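Local coordinates for protein putative type 11 methyltransferase (Sulfolobus solfataricus, PDB 3I9F) that probably acts as an S-adenosylmethionine-dependent methyltransferase of unassigned substrate and binds zinc ions, at residues F81-Q92 and I126-F137. Numbering follows the deposited sequence. Where two conformers were deposited one is given.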
loop_
_atom_site.group_PDB
_atom_site.type_symbol
_atom_site.label_atom_id
_atom_site.label_comp_id
_atom_site.label_asym_id
_atom_site.label_seq_id
_atom_site.Cartn_x
_atom_site.Cartn_y
_atom_site.Cartn_z
ATOM N N PHE B 81 2.456 18.244 -1.303
ATOM C CA PHE B 81 3.854 18.392 -0.899
ATOM C C PHE B 81 3.905 19.532 0.070
ATOM O O PHE B 81 3.959 20.671 -0.325
ATOM C CB PHE B 81 4.713 18.719 -2.108
ATOM C CG PHE B 81 5.022 17.541 -2.982
ATOM C CD1 PHE B 81 6.026 16.650 -2.642
ATOM C CD2 PHE B 81 4.369 17.363 -4.153
ATOM C CE1 PHE B 81 6.337 15.607 -3.433
ATOM C CE2 PHE B 81 4.660 16.297 -4.976
ATOM C CZ PHE B 81 5.634 15.411 -4.614
ATOM N N ALA B 82 3.885 19.211 1.355
ATOM C CA ALA B 82 3.898 20.200 2.431
ATOM C C ALA B 82 5.255 20.306 3.092
ATOM O O ALA B 82 5.597 19.513 3.970
ATOM C CB ALA B 82 2.818 19.839 3.507
ATOM N N ASN B 83 6.001 21.322 2.707
ATOM C CA ASN B 83 7.362 21.566 3.229
ATOM C C ASN B 83 8.262 20.398 3.073
ATOM O O ASN B 83 9.098 20.181 3.924
ATOM C CB ASN B 83 7.313 21.964 4.689
ATOM C CG ASN B 83 6.340 23.102 4.918
ATOM O OD1 ASN B 83 6.474 24.191 4.313
ATOM N ND2 ASN B 83 5.324 22.848 5.706
ATOM N N SER B 84 8.074 19.626 2.015
ATOM C CA SER B 84 8.738 18.334 1.925
ATOM C C SER B 84 9.531 18.133 0.639
ATOM O O SER B 84 10.433 17.354 0.647
ATOM C CB SER B 84 7.745 17.181 2.126
ATOM O OG SER B 84 6.769 17.176 1.103
ATOM N N PHE B 85 9.198 18.797 -0.458
ATOM C CA PHE B 85 9.889 18.548 -1.707
ATOM C C PHE B 85 11.335 18.995 -1.674
ATOM O O PHE B 85 12.204 18.320 -2.191
ATOM C CB PHE B 85 9.180 19.226 -2.865
ATOM C CG PHE B 85 9.692 18.842 -4.207
ATOM C CD1 PHE B 85 9.360 17.620 -4.761
ATOM C CD2 PHE B 85 10.484 19.718 -4.938
ATOM C CE1 PHE B 85 9.806 17.264 -6.012
ATOM C CE2 PHE B 85 10.954 19.376 -6.209
ATOM C CZ PHE B 85 10.627 18.138 -6.736
ATOM N N HIS B 86 11.593 20.139 -1.072
ATOM C CA HIS B 86 12.900 20.736 -1.164
ATOM C C HIS B 86 14.016 19.862 -0.647
ATOM O O HIS B 86 15.114 19.898 -1.184
ATOM C CB HIS B 86 12.949 22.117 -0.522
ATOM C CG HIS B 86 12.683 22.130 0.944
ATOM N ND1 HIS B 86 11.473 22.530 1.467
ATOM C CD2 HIS B 86 13.477 21.831 2.001
ATOM C CE1 HIS B 86 11.527 22.455 2.786
ATOM N NE2 HIS B 86 12.730 22.035 3.137
ATOM N N ASP B 87 13.764 19.016 0.332
ATOM C CA ASP B 87 14.851 18.137 0.760
ATOM C C ASP B 87 14.671 16.672 0.409
ATOM O O ASP B 87 15.398 15.831 0.895
ATOM C CB ASP B 87 15.201 18.367 2.240
ATOM C CG ASP B 87 14.013 18.229 3.173
ATOM O OD1 ASP B 87 12.854 18.040 2.710
ATOM O OD2 ASP B 87 14.265 18.352 4.397
ATOM N N MET B 88 13.777 16.393 -0.531
ATOM C CA MET B 88 13.457 15.049 -0.908
ATOM C C MET B 88 14.519 14.467 -1.831
ATOM O O MET B 88 15.001 15.135 -2.758
ATOM C CB MET B 88 12.101 15.032 -1.611
ATOM C CG MET B 88 11.332 13.734 -1.509
ATOM S SD MET B 88 9.589 13.939 -2.013
ATOM C CE MET B 88 9.501 12.303 -2.464
ATOM N N ASP B 89 14.839 13.199 -1.584
ATOM C CA ASP B 89 15.687 12.402 -2.441
ATOM C C ASP B 89 15.079 12.140 -3.848
ATOM O O ASP B 89 13.883 12.067 -4.012
ATOM C CB ASP B 89 15.945 11.049 -1.759
ATOM C CG ASP B 89 16.953 11.132 -0.598
ATOM O OD1 ASP B 89 17.364 12.242 -0.226
ATOM O OD2 ASP B 89 17.315 10.077 -0.007
ATOM N N ASP B 90 15.931 11.958 -4.840
ATOM C CA ASP B 90 15.536 11.608 -6.164
ATOM C C ASP B 90 14.379 12.469 -6.756
ATOM O O ASP B 90 13.318 12.001 -7.115
ATOM C CB ASP B 90 15.213 10.134 -6.146
ATOM C CG ASP B 90 16.387 9.310 -5.653
ATOM O OD1 ASP B 90 17.554 9.614 -5.980
ATOM O OD2 ASP B 90 16.179 8.354 -4.894
ATOM N N LYS B 91 14.604 13.742 -6.860
ATOM C CA LYS B 91 13.574 14.625 -7.273
ATOM C C LYS B 91 13.024 14.261 -8.656
ATOM O O LYS B 91 11.797 14.306 -8.814
ATOM C CB LYS B 91 14.031 16.066 -7.164
ATOM C CG LYS B 91 14.227 16.540 -5.717
ATOM C CD LYS B 91 14.709 17.983 -5.706
ATOM C CE LYS B 91 14.866 18.646 -4.343
ATOM N NZ LYS B 91 15.571 17.789 -3.330
ATOM N N GLN B 92 13.877 13.803 -9.600
ATOM C CA GLN B 92 13.366 13.433 -10.922
ATOM C C GLN B 92 12.529 12.152 -10.839
ATOM O O GLN B 92 11.533 12.018 -11.562
ATOM C CB GLN B 92 14.468 13.297 -11.976
ATOM C CG GLN B 92 15.158 14.584 -12.355
ATOM C CD GLN B 92 14.368 15.471 -13.305
ATOM O OE1 GLN B 92 13.158 15.298 -13.503
ATOM N NE2 GLN B 92 15.064 16.442 -13.912
ATOM N N ILE B 126 18.443 25.538 1.454
ATOM C CA ILE B 126 17.694 24.393 0.998
ATOM C C ILE B 126 16.318 24.791 0.454
ATOM O O ILE B 126 15.594 23.945 0.008
ATOM C CB ILE B 126 17.621 23.317 2.144
ATOM C CG1 ILE B 126 17.597 21.885 1.572
ATOM C CG2 ILE B 126 16.469 23.579 3.086
ATOM C CD1 ILE B 126 18.880 21.508 0.742
ATOM N N ARG B 127 15.965 26.077 0.469
ATOM C CA ARG B 127 14.597 26.514 0.144
ATOM C C ARG B 127 14.394 26.786 -1.312
ATOM O O ARG B 127 15.305 27.243 -1.989
ATOM C CB ARG B 127 14.252 27.818 0.867
ATOM C CG ARG B 127 14.139 27.677 2.342
ATOM C CD ARG B 127 13.585 28.900 3.011
ATOM N NE ARG B 127 13.747 28.808 4.448
ATOM C CZ ARG B 127 13.124 29.556 5.361
ATOM N NH1 ARG B 127 12.246 30.465 5.013
ATOM N NH2 ARG B 127 13.364 29.346 6.638
ATOM N N MET B 128 13.152 26.606 -1.739
ATOM C CA MET B 128 12.725 26.779 -3.107
ATOM C C MET B 128 11.495 27.690 -3.191
ATOM O O MET B 128 10.524 27.495 -2.456
ATOM C CB MET B 128 12.348 25.417 -3.716
ATOM C CG MET B 128 13.510 24.385 -3.903
ATOM S SD MET B 128 12.952 22.719 -4.352
ATOM C CE MET B 128 11.730 23.182 -5.551
ATOM N N ASP B 129 11.499 28.632 -4.139
ATOM C CA ASP B 129 10.327 29.459 -4.413
ATOM C C ASP B 129 9.514 28.870 -5.546
ATOM O O ASP B 129 9.876 27.832 -6.113
ATOM C CB ASP B 129 10.734 30.888 -4.756
ATOM C CG ASP B 129 11.718 30.945 -5.898
ATOM O OD1 ASP B 129 11.684 30.021 -6.755
ATOM O OD2 ASP B 129 12.531 31.893 -5.943
ATOM N N GLU B 130 8.391 29.520 -5.860
ATOM C CA GLU B 130 7.584 29.160 -7.019
ATOM C C GLU B 130 8.423 28.848 -8.233
ATOM O O GLU B 130 8.259 27.818 -8.880
ATOM C CB GLU B 130 6.660 30.304 -7.422
ATOM C CG GLU B 130 5.668 29.881 -8.512
ATOM C CD GLU B 130 4.583 30.911 -8.835
ATOM O OE1 GLU B 130 4.046 31.548 -7.895
ATOM O OE2 GLU B 130 4.275 31.055 -10.043
ATOM N N LYS B 131 9.312 29.759 -8.580
ATOM C CA LYS B 131 10.033 29.589 -9.823
ATOM C C LYS B 131 10.833 28.267 -9.777
ATOM O O LYS B 131 10.865 27.535 -10.744
ATOM C CB LYS B 131 10.902 30.804 -10.106
ATOM C CG LYS B 131 11.602 30.720 -11.450
ATOM C CD LYS B 131 12.523 31.926 -11.702
ATOM C CE LYS B 131 13.104 31.897 -13.140
ATOM N NZ LYS B 131 12.138 31.421 -14.207
ATOM N N ASP B 132 11.445 27.968 -8.633
ATOM C CA ASP B 132 12.182 26.704 -8.454
ATOM C C ASP B 132 11.264 25.497 -8.591
ATOM O O ASP B 132 11.623 24.509 -9.213
ATOM C CB ASP B 132 12.914 26.670 -7.105
ATOM C CG ASP B 132 14.005 27.746 -6.994
ATOM O OD1 ASP B 132 14.788 27.903 -7.980
ATOM O OD2 ASP B 132 14.085 28.422 -5.933
ATOM N N TYR B 133 10.068 25.596 -8.024
ATOM C CA TYR B 133 9.135 24.520 -8.083
ATOM C C TYR B 133 8.782 24.262 -9.530
ATOM O O TYR B 133 8.790 23.114 -9.962
ATOM C CB TYR B 133 7.910 24.758 -7.190
ATOM C CG TYR B 133 8.078 24.164 -5.793
ATOM C CD1 TYR B 133 8.509 24.921 -4.737
ATOM C CD2 TYR B 133 7.809 22.835 -5.549
ATOM C CE1 TYR B 133 8.661 24.387 -3.490
ATOM C CE2 TYR B 133 7.951 22.297 -4.299
ATOM C CZ TYR B 133 8.395 23.081 -3.280
ATOM O OH TYR B 133 8.578 22.532 -2.019
ATOM N N MET B 134 8.551 25.295 -10.308
ATOM C CA MET B 134 8.078 25.072 -11.683
ATOM C C MET B 134 9.168 24.564 -12.660
ATOM O O MET B 134 8.845 24.015 -13.703
ATOM C CB MET B 134 7.319 26.306 -12.214
ATOM C CG MET B 134 6.169 26.773 -11.245
ATOM S SD MET B 134 5.090 25.476 -10.558
ATOM C CE MET B 134 4.395 24.972 -12.131
ATOM N N GLY B 135 10.439 24.701 -12.304
ATOM C CA GLY B 135 11.508 23.999 -12.980
ATOM C C GLY B 135 11.353 22.492 -12.847
ATOM O O GLY B 135 11.547 21.785 -13.807
ATOM N N TRP B 136 10.972 21.998 -11.673
ATOM C CA TRP B 136 10.735 20.558 -11.475
ATOM C C TRP B 136 9.377 20.068 -11.997
ATOM O O TRP B 136 9.243 18.978 -12.605
ATOM C CB TRP B 136 10.814 20.211 -9.986
ATOM C CG TRP B 136 12.137 20.429 -9.461
ATOM C CD1 TRP B 136 12.574 21.506 -8.742
ATOM C CD2 TRP B 136 13.249 19.582 -9.625
ATOM N NE1 TRP B 136 13.893 21.376 -8.460
ATOM C CE2 TRP B 136 14.338 20.199 -8.992
ATOM C CE3 TRP B 136 13.446 18.368 -10.282
ATOM C CZ2 TRP B 136 15.615 19.621 -8.952
ATOM C CZ3 TRP B 136 14.708 17.797 -10.245
ATOM C CH2 TRP B 136 15.782 18.439 -9.595
ATOM N N PHE B 137 8.355 20.858 -11.698
ATOM C CA PHE B 137 7.016 20.532 -12.086
ATOM C C PHE B 137 6.730 21.210 -13.407
ATOM O O PHE B 137 5.739 21.907 -13.542
ATOM C CB PHE B 137 6.059 20.989 -11.004
ATOM C CG PHE B 137 6.126 20.162 -9.744
ATOM C CD1 PHE B 137 5.247 19.119 -9.546
ATOM C CD2 PHE B 137 7.071 20.424 -8.764
ATOM C CE1 PHE B 137 5.303 18.356 -8.409
ATOM C CE2 PHE B 137 7.125 19.684 -7.635
ATOM C CZ PHE B 137 6.245 18.641 -7.452
HETATM O O HOH W 1 6.977 21.026 -0.628
HETATM O O HOH W 2 11.597 17.285 -13.775
#
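Q92 and W136 bring the two backbones to 7.6 Å between their CA atoms, and the CA atoms of H86 and R127 come to 6.2 Å; no direct hydrogen bond joins F81-Q92 to I126-F137. F85 opens a type I turn that runs to M88. Its ring, swung away from its own backbone N (chi1 -171°), reaches in among Y133, W136 and F137. F137 turns its edge onto one face of F85 and, offset, toward the F81 face, while the F85 edge meets the W136 face, CE2 lying 3.6 Å from W136 CG. M128 SD makes a Met-aromatic contact at the F85 edge, 5.2 Å from the ring centroid, and M128 CE packs 3.7 Å from F85 CD2. K91 CB sits over the W136 six-membered ring in a CH-pi contact, and K91 NZ hydrogen-bonds to H86 O and M88 O. A leucine in place of W136 would probably leave the F85 edge and K91 methylenes without their flat cover. Water bridges Y133 OH, 2.6 Å away, to F85 N; Y133 OH and H86 ND1 both hydrogen-bond to D112 OD2. Strand 76-82 and helix 91-101 of the Rossmann-like core thus pack against helix 130-136 and F137 just after it; Y133 and F137 also touch strand 152-159.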